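Long-range contacts in serpin B3 (Homo sapiens, PDB 4ZK3), which belongs to the serpin family of protease inhibitors and probably traps target proteases through a mobile reactive-centre loop: residues V245-E250 / F363-P368; P285-E290 / A332-T337; V175-I180 / A346-G351. One frame throughout, in Å; residues are numbered along the deposited sequence.

Contact 1 of 3, residues V245-E250 / F363-P368; sequences VLLPNE and FHCNHP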
ATOM      1  N   VAL A 245     -10.586  -8.903  -7.107  1.00 20.23           N
ATOM      2  CA  VAL A 245     -10.329 -10.108  -6.296  1.00 21.98           C
ATOM      3  C   VAL A 245      -9.934 -11.266  -7.232  1.00 22.56           C
ATOM      4  O   VAL A 245     -10.535 -11.428  -8.292  1.00 23.20           O
ATOM      5  CB  VAL A 245     -11.581 -10.526  -5.482  1.00 19.99           C
ATOM      6  CG1 VAL A 245     -11.357 -11.824  -4.725  1.00 20.47           C
ATOM      7  CG2 VAL A 245     -12.012  -9.455  -4.509  1.00 19.94           C
ATOM      8  N   LEU A 246      -8.917 -12.010  -6.831  1.00 23.38           N
ATOM      9  CA  LEU A 246      -8.440 -13.190  -7.542  1.00 24.88           C
ATOM     10  C   LEU A 246      -8.565 -14.394  -6.646  1.00 25.93           C
ATOM     11  O   LEU A 246      -7.901 -14.480  -5.585  1.00 23.59           O
ATOM     12  CB  LEU A 246      -7.005 -12.979  -7.992  1.00 27.96           C
ATOM     13  CG  LEU A 246      -6.811 -11.868  -9.029  1.00 31.38           C
ATOM     14  CD1 LEU A 246      -6.312 -10.618  -8.353  1.00 35.12           C
ATOM     15  CD2 LEU A 246      -5.854 -12.265 -10.154  1.00 36.21           C
ATOM     16  N   LEU A 247      -9.442 -15.322  -7.079  1.00 26.86           N
ATOM     17  CA  LEU A 247      -9.855 -16.502  -6.339  1.00 25.87           C
ATOM     18  C   LEU A 247      -9.376 -17.798  -7.006  1.00 28.22           C
ATOM     19  O   LEU A 247      -9.811 -18.081  -8.108  1.00 31.51           O
ATOM     20  CB  LEU A 247     -11.390 -16.505  -6.266  1.00 26.00           C
ATOM     21  CG  LEU A 247     -11.971 -17.644  -5.431  1.00 24.74           C
ATOM     22  CD1 LEU A 247     -11.534 -17.523  -3.966  1.00 29.65           C
ATOM     23  CD2 LEU A 247     -13.468 -17.656  -5.572  1.00 25.87           C
ATOM     24  N   PRO A 248      -8.443 -18.546  -6.380  1.00 28.51           N
ATOM     25  CA  PRO A 248      -8.065 -19.837  -7.005  1.00 30.74           C
ATOM     26  C   PRO A 248      -9.313 -20.727  -7.093  1.00 31.65           C
ATOM     27  O   PRO A 248     -10.169 -20.670  -6.174  1.00 31.54           O
ATOM     28  CB  PRO A 248      -7.044 -20.428  -6.022  1.00 30.16           C
ATOM     29  CG  PRO A 248      -6.488 -19.198  -5.305  1.00 29.43           C
ATOM     30  CD  PRO A 248      -7.624 -18.243  -5.203  1.00 28.26           C
ATOM     31  N   ASN A 249      -9.426 -21.518  -8.161  1.00 33.69           N
ATOM     32  CA  ASN A 249     -10.592 -22.453  -8.332  1.00 37.31           C
ATOM     33  C   ASN A 249     -10.565 -23.529  -7.271  1.00 33.49           C
ATOM     34  O   ASN A 249     -11.598 -23.926  -6.789  1.00 36.84           O
ATOM     35  CB  ASN A 249     -10.583 -23.165  -9.673  1.00 37.73           C
ATOM     36  CG  ASN A 249     -10.674 -22.229 -10.826  1.00 39.47           C
ATOM     37  OD1 ASN A 249     -11.225 -21.139 -10.691  1.00 40.17           O
ATOM     38  ND2 ASN A 249     -10.147 -22.650 -11.993  1.00 38.59           N
ATOM     39  N   GLU A 250      -9.363 -23.964  -6.908  1.00 40.92           N
ATOM     40  CA  GLU A 250      -9.155 -24.969  -5.856  1.00 43.43           C
ATOM     41  C   GLU A 250      -8.635 -24.395  -4.522  1.00 43.08           C
ATOM     42  O   GLU A 250      -7.744 -23.544  -4.506  1.00 39.12           O
ATOM     43  CB  GLU A 250      -8.171 -26.050  -6.371  1.00 49.75           C
ATOM     44  CG  GLU A 250      -8.724 -26.884  -7.523  1.00 53.12           C
ATOM     45  CD  GLU A 250     -10.085 -27.502  -7.175  1.00 62.70           C
ATOM     46  OE1 GLU A 250     -10.251 -27.972  -6.025  1.00 67.96           O
ATOM     47  OE2 GLU A 250     -11.010 -27.501  -8.028  1.00 67.54           O
ATOM     48  N   PHE A 363     -18.688 -17.101  -7.436  1.00 36.18           N
ATOM     49  CA  PHE A 363     -17.435 -16.538  -6.927  1.00 31.06           C
ATOM     50  C   PHE A 363     -17.512 -16.527  -5.388  1.00 31.36           C
ATOM     51  O   PHE A 363     -17.965 -15.560  -4.766  1.00 34.18           O
ATOM     52  CB  PHE A 363     -17.241 -15.119  -7.517  1.00 30.50           C
ATOM     53  CG  PHE A 363     -15.841 -14.617  -7.435  1.00 28.61           C
ATOM     54  CD1 PHE A 363     -14.951 -14.828  -8.459  1.00 26.75           C
ATOM     55  CD2 PHE A 363     -15.422 -13.884  -6.331  1.00 27.53           C
ATOM     56  CE1 PHE A 363     -13.662 -14.357  -8.376  1.00 27.58           C
ATOM     57  CE2 PHE A 363     -14.120 -13.409  -6.235  1.00 27.93           C
ATOM     58  CZ  PHE A 363     -13.229 -13.659  -7.250  1.00 26.93           C
ATOM     59  N   HIS A 364     -17.080 -17.614  -4.780  1.00 28.20           N
ATOM     60  CA  HIS A 364     -17.242 -17.832  -3.380  1.00 27.41           C
ATOM     61  C   HIS A 364     -15.941 -17.784  -2.685  1.00 27.96           C
ATOM     62  O   HIS A 364     -15.236 -18.737  -2.679  1.00 29.85           O
ATOM     63  CB  HIS A 364     -17.829 -19.215  -3.135  1.00 32.84           C
ATOM     64  CG  HIS A 364     -19.267 -19.332  -3.530  1.00 34.88           C
ATOM     65  ND1 HIS A 364     -19.990 -20.507  -3.379  1.00 39.28           N
ATOM     66  CD2 HIS A 364     -20.122 -18.427  -4.067  1.00 38.55           C
ATOM     67  CE1 HIS A 364     -21.222 -20.319  -3.813  1.00 35.70           C
ATOM     68  NE2 HIS A 364     -21.332 -19.070  -4.241  1.00 39.15           N
ATOM     69  N   CYS A 365     -15.660 -16.669  -2.017  1.00 26.97           N
ATOM     70  CA  CYS A 365     -14.403 -16.470  -1.331  1.00 26.53           C
ATOM     71  C   CYS A 365     -14.392 -17.118   0.066  1.00 28.74           C
ATOM     72  O   CYS A 365     -14.411 -16.411   1.066  1.00 24.38           O
ATOM     73  CB  CYS A 365     -14.152 -14.967  -1.243  1.00 25.81           C
ATOM     74  SG  CYS A 365     -14.056 -14.207  -2.873  1.00 26.34           S
ATOM     75  N   ASN A 366     -14.370 -18.463   0.106  1.00 27.46           N
ATOM     76  CA  ASN A 366     -14.373 -19.196   1.332  1.00 27.66           C
ATOM     77  C   ASN A 366     -13.104 -19.982   1.454  1.00 29.14           C
ATOM     78  O   ASN A 366     -13.080 -20.962   2.177  1.00 30.03           O
ATOM     79  CB  ASN A 366     -15.598 -20.094   1.479  1.00 30.91           C
ATOM     80  CG  ASN A 366     -15.792 -21.036   0.298  1.00 37.89           C
ATOM     81  OD1 ASN A 366     -14.850 -21.396  -0.415  1.00 36.32           O
ATOM     82  ND2 ASN A 366     -17.009 -21.447   0.105  1.00 41.16           N
ATOM     83  N   HIS A 367     -12.050 -19.532   0.764  1.00 24.11           N
ATOM     84  CA  HIS A 367     -10.707 -20.059   0.936  1.00 27.15           C
ATOM     85  C   HIS A 367      -9.820 -18.910   0.467  1.00 27.22           C
ATOM     86  O   HIS A 367     -10.366 -17.894   0.029  1.00 25.04           O
ATOM     87  CB  HIS A 367     -10.526 -21.391   0.160  1.00 28.72           C
ATOM     88  CG  HIS A 367     -10.854 -21.303  -1.298  1.00 31.05           C
ATOM     89  ND1 HIS A 367     -12.148 -21.231  -1.767  1.00 29.18           N
ATOM     90  CD2 HIS A 367     -10.056 -21.286  -2.395  1.00 31.02           C
ATOM     91  CE1 HIS A 367     -12.132 -21.152  -3.087  1.00 29.52           C
ATOM     92  NE2 HIS A 367     -10.880 -21.219  -3.493  1.00 29.56           N
ATOM     93  N   PRO A 368      -8.499 -19.030   0.604  1.00 24.61           N
ATOM     94  CA  PRO A 368      -7.640 -17.884   0.473  1.00 26.49           C
ATOM     95  C   PRO A 368      -7.701 -17.210  -0.863  1.00 26.82           C
ATOM     96  O   PRO A 368      -7.763 -17.910  -1.889  1.00 24.94           O
ATOM     97  CB  PRO A 368      -6.265 -18.464   0.691  1.00 25.71           C
ATOM     98  CG  PRO A 368      -6.501 -19.535   1.652  1.00 26.87           C
ATOM     99  CD  PRO A 368      -7.798 -20.147   1.226  1.00 25.28           C
TER

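Contact 2 of 3, residues P285-E290 / A332-T337; sequences PRFKVE and AFVEVT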
ATOM      1  N   PRO A 285     -16.581 -12.492   2.355  1.00 23.16           N
ATOM      2  CA  PRO A 285     -16.653 -12.381   3.811  1.00 22.00           C
ATOM      3  C   PRO A 285     -16.472 -10.927   4.321  1.00 24.73           C
ATOM      4  O   PRO A 285     -15.857 -10.083   3.662  1.00 24.71           O
ATOM      5  CB  PRO A 285     -15.534 -13.274   4.286  1.00 25.21           C
ATOM      6  CG  PRO A 285     -14.536 -13.231   3.143  1.00 25.22           C
ATOM      7  CD  PRO A 285     -15.343 -13.121   1.901  1.00 22.18           C
ATOM      8  N   ARG A 286     -17.080 -10.636   5.462  1.00 23.96           N
ATOM      9  CA  ARG A 286     -16.749  -9.451   6.238  1.00 24.92           C
ATOM     10  C   ARG A 286     -15.420  -9.816   6.772  1.00 25.70           C
ATOM     11  O   ARG A 286     -15.244 -10.949   7.239  1.00 27.57           O
ATOM     12  CB  ARG A 286     -17.692  -9.285   7.435  1.00 26.53           C
ATOM     13  CG  ARG A 286     -19.108  -8.946   7.069  1.00 25.19           C
ATOM     14  CD  ARG A 286     -20.053  -8.743   8.283  1.00 28.83           C
ATOM     15  NE  ARG A 286     -19.443  -7.983   9.357  1.00 32.09           N
ATOM     16  CZ  ARG A 286     -19.636  -6.693   9.631  1.00 35.28           C
ATOM     17  NH1 ARG A 286     -20.507  -5.935   8.978  1.00 40.28           N
ATOM     18  NH2 ARG A 286     -18.950  -6.164  10.617  1.00 35.15           N
ATOM     19  N   PHE A 287     -14.442  -8.928   6.638  1.00 24.08           N
ATOM     20  CA  PHE A 287     -13.118  -9.216   7.157  1.00 23.44           C
ATOM     21  C   PHE A 287     -12.353  -7.944   7.508  1.00 23.80           C
ATOM     22  O   PHE A 287     -12.655  -6.848   6.999  1.00 23.22           O
ATOM     23  CB  PHE A 287     -12.283 -10.117   6.210  1.00 24.93           C
ATOM     24  CG  PHE A 287     -11.862  -9.470   4.879  1.00 22.58           C
ATOM     25  CD1 PHE A 287     -10.657  -8.780   4.769  1.00 24.64           C
ATOM     26  CD2 PHE A 287     -12.585  -9.663   3.765  1.00 20.14           C
ATOM     27  CE1 PHE A 287     -10.233  -8.296   3.530  1.00 24.12           C
ATOM     28  CE2 PHE A 287     -12.212  -9.164   2.544  1.00 21.60           C
ATOM     29  CZ  PHE A 287     -11.031  -8.461   2.416  1.00 22.82           C
ATOM     30  N   LYS A 288     -11.333  -8.125   8.323  1.00 26.73           N
ATOM     31  CA  LYS A 288     -10.465  -7.046   8.757  1.00 31.42           C
ATOM     32  C   LYS A 288      -9.058  -7.541   8.762  1.00 33.10           C
ATOM     33  O   LYS A 288      -8.784  -8.599   9.328  1.00 37.51           O
ATOM     34  CB  LYS A 288     -10.870  -6.649  10.166  1.00 37.97           C
ATOM     35  CG  LYS A 288     -10.003  -5.590  10.840  1.00 42.83           C
ATOM     36  CD  LYS A 288     -10.513  -5.234  12.221  1.00 46.92           C
ATOM     37  CE  LYS A 288     -11.786  -4.418  12.114  1.00 53.56           C
ATOM     38  NZ  LYS A 288     -12.306  -4.084  13.465  1.00 57.36           N
ATOM     39  N   VAL A 289      -8.152  -6.827   8.119  1.00 26.84           N
ATOM     40  CA  VAL A 289      -6.763  -7.180   8.177  1.00 26.04           C
ATOM     41  C   VAL A 289      -5.927  -5.980   8.674  1.00 25.21           C
ATOM     42  O   VAL A 289      -6.050  -4.865   8.140  1.00 21.53           O
ATOM     43  CB  VAL A 289      -6.268  -7.633   6.796  1.00 29.10           C
ATOM     44  CG1 VAL A 289      -4.757  -7.817   6.771  1.00 30.96           C
ATOM     45  CG2 VAL A 289      -6.970  -8.914   6.348  1.00 34.81           C
ATOM     46  N   GLU A 290      -4.996  -6.255   9.596  1.00 21.56           N
ATOM     47  CA  GLU A 290      -4.114  -5.275  10.125  1.00 24.93           C
ATOM     48  C   GLU A 290      -2.720  -5.837  10.140  1.00 24.51           C
ATOM     49  O   GLU A 290      -2.482  -6.859  10.749  1.00 27.21           O
ATOM     50  CB  GLU A 290      -4.588  -4.924  11.519  1.00 27.39           C
ATOM     51  CG  GLU A 290      -6.031  -4.490  11.555  1.00 31.24           C
ATOM     52  CD  GLU A 290      -6.428  -3.898  12.908  1.00 35.07           C
ATOM     53  OE1 GLU A 290      -7.376  -4.416  13.521  1.00 35.44           O
ATOM     54  OE2 GLU A 290      -5.826  -2.864  13.319  1.00 36.53           O
ATOM     55  N   ALA A 332      -0.654  -1.073   7.922  1.00 20.56           N
ATOM     56  CA  ALA A 332      -1.806  -1.012   7.025  1.00 20.59           C
ATOM     57  C   ALA A 332      -3.007  -1.725   7.631  1.00 20.08           C
ATOM     58  O   ALA A 332      -2.852  -2.673   8.418  1.00 19.43           O
ATOM     59  CB  ALA A 332      -1.468  -1.592   5.642  1.00 19.10           C
ATOM     60  N   PHE A 333      -4.187  -1.247   7.253  1.00 17.80           N
ATOM     61  CA  PHE A 333      -5.494  -1.691   7.779  1.00 18.66           C
ATOM     62  C   PHE A 333      -6.506  -1.750   6.645  1.00 19.91           C
ATOM     63  O   PHE A 333      -6.567  -0.827   5.809  1.00 19.85           O
ATOM     64  CB  PHE A 333      -5.970  -0.610   8.775  1.00 18.78           C
ATOM     65  CG  PHE A 333      -7.419  -0.754   9.228  1.00 19.95           C
ATOM     66  CD1 PHE A 333      -8.476  -0.222   8.474  1.00 21.07           C
ATOM     67  CD2 PHE A 333      -7.711  -1.364  10.442  1.00 22.35           C
ATOM     68  CE1 PHE A 333      -9.824  -0.373   8.886  1.00 22.23           C
ATOM     69  CE2 PHE A 333      -9.058  -1.461  10.904  1.00 23.17           C
ATOM     70  CZ  PHE A 333     -10.104  -0.961  10.117  1.00 21.88           C
ATOM     71  N   VAL A 334      -7.320  -2.798   6.589  1.00 17.50           N
ATOM     72  CA  VAL A 334      -8.488  -2.778   5.726  1.00 19.16           C
ATOM     73  C   VAL A 334      -9.625  -3.465   6.463  1.00 19.62           C
ATOM     74  O   VAL A 334      -9.404  -4.465   7.176  1.00 19.51           O
ATOM     75  CB  VAL A 334      -8.210  -3.499   4.345  1.00 17.89           C
ATOM     76  CG1 VAL A 334      -7.763  -4.933   4.534  1.00 17.26           C
ATOM     77  CG2 VAL A 334      -9.363  -3.368   3.367  1.00 18.31           C
ATOM     78  N   GLU A 335     -10.825  -2.947   6.256  1.00 20.50           N
ATOM     79  CA  GLU A 335     -12.029  -3.648   6.687  1.00 20.30           C
ATOM     80  C   GLU A 335     -13.047  -3.605   5.587  1.00 20.36           C
ATOM     81  O   GLU A 335     -13.334  -2.558   5.030  1.00 21.28           O
ATOM     82  CB  GLU A 335     -12.643  -3.017   7.958  1.00 22.95           C
ATOM     83  CG  GLU A 335     -13.893  -3.777   8.417  1.00 23.83           C
ATOM     84  CD  GLU A 335     -14.418  -3.399   9.774  1.00 28.77           C
ATOM     85  OE1 GLU A 335     -14.131  -2.293  10.253  1.00 27.63           O
ATOM     86  OE2 GLU A 335     -15.144  -4.237  10.339  1.00 33.50           O
ATOM     87  N   VAL A 336     -13.653  -4.745   5.336  1.00 21.20           N
ATOM     88  CA  VAL A 336     -14.730  -4.894   4.364  1.00 20.99           C
ATOM     89  C   VAL A 336     -16.049  -5.246   5.086  1.00 22.78           C
ATOM     90  O   VAL A 336     -16.074  -6.104   5.951  1.00 19.99           O
ATOM     91  CB  VAL A 336     -14.260  -6.003   3.368  1.00 23.40           C
ATOM     92  CG1 VAL A 336     -15.384  -6.595   2.537  1.00 25.05           C
ATOM     93  CG2 VAL A 336     -13.177  -5.406   2.468  1.00 22.01           C
ATOM     94  N   THR A 337     -17.117  -4.521   4.749  1.00 24.34           N
ATOM     95  CA  THR A 337     -18.438  -4.690   5.309  1.00 25.64           C
ATOM     96  C   THR A 337     -19.415  -4.729   4.149  1.00 26.14           C
ATOM     97  O   THR A 337     -19.024  -4.601   2.978  1.00 24.71           O
ATOM     98  CB  THR A 337     -18.866  -3.515   6.231  1.00 25.68           C
ATOM     99  OG1 THR A 337     -19.156  -2.355   5.424  1.00 26.49           O
ATOM    100  CG2 THR A 337     -17.780  -3.201   7.258  1.00 24.30           C
TER

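Contact 3 of 3, residues V175-I180 / A346-G351; sequences VLVNAI and ATAVVG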
ATOM      1  N   VAL A 175      12.252  12.348  10.173  1.00 23.61           N
ATOM      2  CA  VAL A 175      11.274  11.287   9.874  1.00 23.69           C
ATOM      3  C   VAL A 175      10.366  11.792   8.719  1.00 19.44           C
ATOM      4  O   VAL A 175       9.699  12.832   8.804  1.00 19.44           O
ATOM      5  CB  VAL A 175      10.410  10.932  11.073  1.00 24.21           C
ATOM      6  CG1 VAL A 175       9.348   9.875  10.728  1.00 25.11           C
ATOM      7  CG2 VAL A 175      11.289  10.471  12.255  1.00 24.88           C
ATOM      8  N   LEU A 176      10.397  11.078   7.611  1.00 18.52           N
ATOM      9  CA  LEU A 176       9.541  11.378   6.509  1.00 19.38           C
ATOM     10  C   LEU A 176       8.375  10.423   6.621  1.00 20.63           C
ATOM     11  O   LEU A 176       8.567   9.229   6.849  1.00 20.47           O
ATOM     12  CB  LEU A 176      10.285  11.158   5.221  1.00 21.09           C
ATOM     13  CG  LEU A 176      11.376  12.178   4.914  1.00 19.79           C
ATOM     14  CD1 LEU A 176      12.335  11.675   3.861  1.00 22.49           C
ATOM     15  CD2 LEU A 176      10.736  13.413   4.384  1.00 21.39           C
ATOM     16  N   VAL A 177       7.163  10.927   6.423  1.00 19.18           N
ATOM     17  CA  VAL A 177       5.993  10.117   6.599  1.00 20.25           C
ATOM     18  C   VAL A 177       5.018  10.284   5.461  1.00 18.06           C
ATOM     19  O   VAL A 177       4.831  11.371   5.018  1.00 17.25           O
ATOM     20  CB  VAL A 177       5.330  10.425   7.963  1.00 22.02           C
ATOM     21  CG1 VAL A 177       4.156   9.504   8.165  1.00 22.52           C
ATOM     22  CG2 VAL A 177       6.331  10.193   9.075  1.00 23.27           C
ATOM     23  N   ASN A 178       4.492   9.181   4.950  1.00 16.19           N
ATOM     24  CA  ASN A 178       3.353   9.162   4.071  1.00 15.92           C
ATOM     25  C   ASN A 178       2.156   8.487   4.735  1.00 18.02           C
ATOM     26  O   ASN A 178       2.294   7.430   5.343  1.00 19.11           O
ATOM     27  CB  ASN A 178       3.628   8.339   2.784  1.00 15.89           C
ATOM     28  CG  ASN A 178       2.422   8.256   1.905  1.00 15.90           C
ATOM     29  OD1 ASN A 178       2.161   9.188   1.112  1.00 20.15           O
ATOM     30  ND2 ASN A 178       1.642   7.245   2.076  1.00 13.90           N
ATOM     31  N   ALA A 179       0.974   9.102   4.652  1.00 18.33           N
ATOM     32  CA  ALA A 179      -0.278   8.451   5.052  1.00 19.52           C
ATOM     33  C   ALA A 179      -1.294   8.489   3.927  1.00 18.48           C
ATOM     34  O   ALA A 179      -1.461   9.516   3.250  1.00 20.98           O
ATOM     35  CB  ALA A 179      -0.886   9.124   6.285  1.00 18.88           C
ATOM     36  N   ILE A 180      -1.991   7.379   3.761  1.00 16.84           N
ATOM     37  CA  ILE A 180      -3.022   7.206   2.733  1.00 17.23           C
ATOM     38  C   ILE A 180      -4.280   6.608   3.371  1.00 16.75           C
ATOM     39  O   ILE A 180      -4.192   5.747   4.294  1.00 15.88           O
ATOM     40  CB  ILE A 180      -2.516   6.305   1.576  1.00 17.11           C
ATOM     41  CG1 ILE A 180      -3.554   6.187   0.476  1.00 17.07           C
ATOM     42  CG2 ILE A 180      -2.186   4.869   2.074  1.00 16.23           C
ATOM     43  CD1 ILE A 180      -3.077   5.447  -0.793  1.00 17.15           C
ATOM     44  N   ALA A 346       0.339   3.690   6.312  1.00 14.88           N
ATOM     45  CA  ALA A 346       1.286   4.735   6.426  1.00 16.06           C
ATOM     46  C   ALA A 346       2.684   4.165   6.421  1.00 16.24           C
ATOM     47  O   ALA A 346       2.889   3.009   6.818  1.00 16.56           O
ATOM     48  CB  ALA A 346       1.026   5.589   7.676  1.00 16.60           C
ATOM     49  N   THR A 347       3.639   4.983   5.979  1.00 15.84           N
ATOM     50  CA  THR A 347       5.041   4.637   5.931  1.00 16.62           C
ATOM     51  C   THR A 347       5.869   5.725   6.577  1.00 18.96           C
ATOM     52  O   THR A 347       5.679   6.904   6.304  1.00 17.96           O
ATOM     53  CB  THR A 347       5.474   4.473   4.449  1.00 18.56           C
ATOM     54  OG1 THR A 347       4.577   3.577   3.755  1.00 17.11           O
ATOM     55  CG2 THR A 347       6.892   4.018   4.352  1.00 18.07           C
ATOM     56  N   ALA A 348       6.801   5.310   7.439  1.00 18.50           N
ATOM     57  CA  ALA A 348       7.741   6.214   8.093  1.00 19.64           C
ATOM     58  C   ALA A 348       9.168   5.850   7.709  1.00 19.63           C
ATOM     59  O   ALA A 348       9.545   4.693   7.756  1.00 18.49           O
ATOM     60  CB  ALA A 348       7.576   6.129   9.625  1.00 22.27           C
ATOM     61  N   VAL A 349       9.958   6.846   7.359  1.00 19.91           N
ATOM     62  CA  VAL A 349      11.371   6.690   7.101  1.00 21.23           C
ATOM     63  C   VAL A 349      12.106   7.576   8.120  1.00 23.82           C
ATOM     64  O   VAL A 349      11.823   8.806   8.207  1.00 21.90           O
ATOM     65  CB  VAL A 349      11.691   7.199   5.684  1.00 22.22           C
ATOM     66  CG1 VAL A 349      13.231   7.266   5.421  1.00 24.58           C
ATOM     67  CG2 VAL A 349      10.923   6.347   4.633  1.00 20.34           C
ATOM     68  N   VAL A 350      12.998   6.947   8.900  1.00 24.36           N
ATOM     69  CA  VAL A 350      13.717   7.588  10.022  1.00 26.91           C
ATOM     70  C   VAL A 350      15.200   7.700   9.719  1.00 28.05           C
ATOM     71  O   VAL A 350      15.808   6.742   9.275  1.00 27.09           O
ATOM     72  CB  VAL A 350      13.599   6.754  11.300  1.00 28.75           C
ATOM     73  CG1 VAL A 350      14.279   7.446  12.480  1.00 27.77           C
ATOM     74  CG2 VAL A 350      12.158   6.496  11.633  1.00 26.95           C
ATOM     75  N   GLY A 351      15.757   8.885   9.897  1.00 28.95           N
ATOM     76  CA  GLY A 351      17.157   9.150   9.587  1.00 30.84           C
ATOM     77  C   GLY A 351      17.864   9.962  10.662  1.00 30.72           C
ATOM     78  O   GLY A 351      17.224  10.641  11.476  1.00 28.56           O
TER

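Contact 1 of 3, residues V245-E250 / F363-P368
Leu247 reaches across from residues 245-250 and forks between two rings of residues 363-368, one methyl over each. CD2 stands 4.1 Å from the centroid of the Phe363 ring and only 1° off its normal, a CH-pi contact centred on the face. CD1 lies over a face of the His367 imidazole, displaced toward the rim and 3.8 Å from CE1 of His367. With CG anti to the backbone N (chi1 -176°), the fork of Leu247 is carried toward the other segment.

Other apolar contacts gather at the far end of the phenyl. Val245 CG1 approaches the ring edge near its plane, 3.5 Å from Phe363 CE2, and also touches the sulfur of Cys365. Phe369 and Phe371 of strand 369-375 touch Val245, and Phe369 also touches Leu247.

Polar bonds concentrate on His367. Its NE2 donates to the carbonyl oxygen of Pro248 at 2.8 Å, nearly straight at 162°, with the acceptor near the ring plane. ND1 donates to Asn366 OD1 at 3.0 Å, also in the ring plane, which fixes the rotation of the imidazole. Just before it, an inverse gamma turn centred on Cys365 leads the chain out of strand 361-364, and the Pro368 carbonyl oxygen then packs 3.3 Å from Pro248 CD.

In serpin terms, the contact joins sheets B and C. A histidine that donates from both nitrogens to oxygen acceptors is consistent with a protonated imidazolium, provided the amide of Asn366 is oriented as modelled; this would suit the low pH of the crystal.

Contact 2 of 3, residues P285-E290 / A332-T337
The ring of Phe287 lies across the side chain of Val336, a partner in the strand opposite. Val336 CB stands under one face, 4.1 Å from the ring centroid and offset toward the rim, and its CG2 meets Phe287 CZ at 3.7 Å. The ring gets there because CG of Phe287 sits between the backbone N and the carbonyl carbon (chi1 68°), which swings the phenyl over the neighbouring strand. On this same buried face Val289 CB rests 3.8 Å from Val334 CG1, while Phe371 meets the Phe287 ring edge-to-face and Phe28 packs on Val289 and Val334.

The opposite face, which carries Lys288, Glu290, Phe333 and Glu335, is mixed: Lys288 and Glu290 are exposed, while Phe333 is buried against Lys158 and Ile159. Glu290 runs alongside Phe333, pointing the same way, with CG 3.7 Å from Phe333 CD2 and the carboxylate plane steeply turned at 75° to the ring; OE2 lies at the ring edge. Lys288 bends at its third torsion so that CE lies against the Glu335 carboxyl, but NZ stays 4.1 Å from Glu335 OE1, beyond a salt bridge. Arg286 instead spends its NH1 on a salt bridge with Glu338.

Between the two faces the backbones run antiparallel. Val289 and Val334 form a hydrogen-bonded pair, and Val336 N bonds Phe287 O at 2.9 Å; the return bond from Phe287 N to Val336 O is weak at 3.3 Å.

Residues alternate between the Phe287/Val289 face and the Lys288/Glu290 face, as in any beta strand. The pairing joins strands 276-294 and 325-336, s6A and s5A of serpin sheet A.

Contact 3 of 3, residues V175-I180 / A346-G351
Val175 and Val350 lie side by side at one end of this antiparallel pairing, pointing the same way, with CG2 to CG2 at 4.1 Å. The backbones between and beyond such pairs are drawn in tightly. Leu176 and Val349 exchange two hydrogen bonds, the shorter running 2.7 Å from Leu176 N to Val349 O. Asn178 and Thr347 exchange two more, and all four donors lie in the carbonyl planes. Alpha hydrogens fill the intervals: Val175 CA comes within 3.0 Å of Val349 O, and Ala346 CA within 3.1 Å of Asn178 O.

Against this close main chain the side chains touch more lightly. Leu176 and Val349 meet no closer than CB to CB, at 4.2 Å, and Ala179 and Ala346 likewise at 4.3 Å. Val177 keeps CG1 anti to the backbone N (chi1 -176°), which lays that methyl against Thr347 O at 3.5 Å. No solvent side exists: every touching residue is buried, and helices pack on both faces of the pair. Polar ends are met there too, Thr347 OG1 by Ser33 OG and His330 ND1.

Leu176, Thr347 and Val349 pack on helix 31-42, whereas Val177 and Ala346 face helix 140-153. Strand 99-110 bonds the other edge of strand 174-185, and Ala346 bonds to Lys331 of strand 325-336. Strand 340-351, the N-terminal part of the reactive-centre loop, is inserted between strands 174-185 and 325-336 as the extra strand s4A, as in relaxed, cleaved serpins.

How the contacts relate
Residues 175-180 open the longest loop, which contact 3 closes at 346-351. Inside it residues 245-250 start a second loop, completed by contact 1 only at 363-368, so contacts 1 and 3 cross. Contact 2, joining 285-290 to 332-337, falls wholly within both. Strand 340-351 follows 325-336 directly, and the two pair, so contacts 2 and 3 belong to sheet A although their centres lie 22 Å apart. At its other end contact 2 meets contact 1 where Pro285 CD packs 3.5 Å from Cys365 O. Sheet A is thereby linked to sheets B and C, while contacts 1 and 3 stay about 17 Å apart at their nearest atoms.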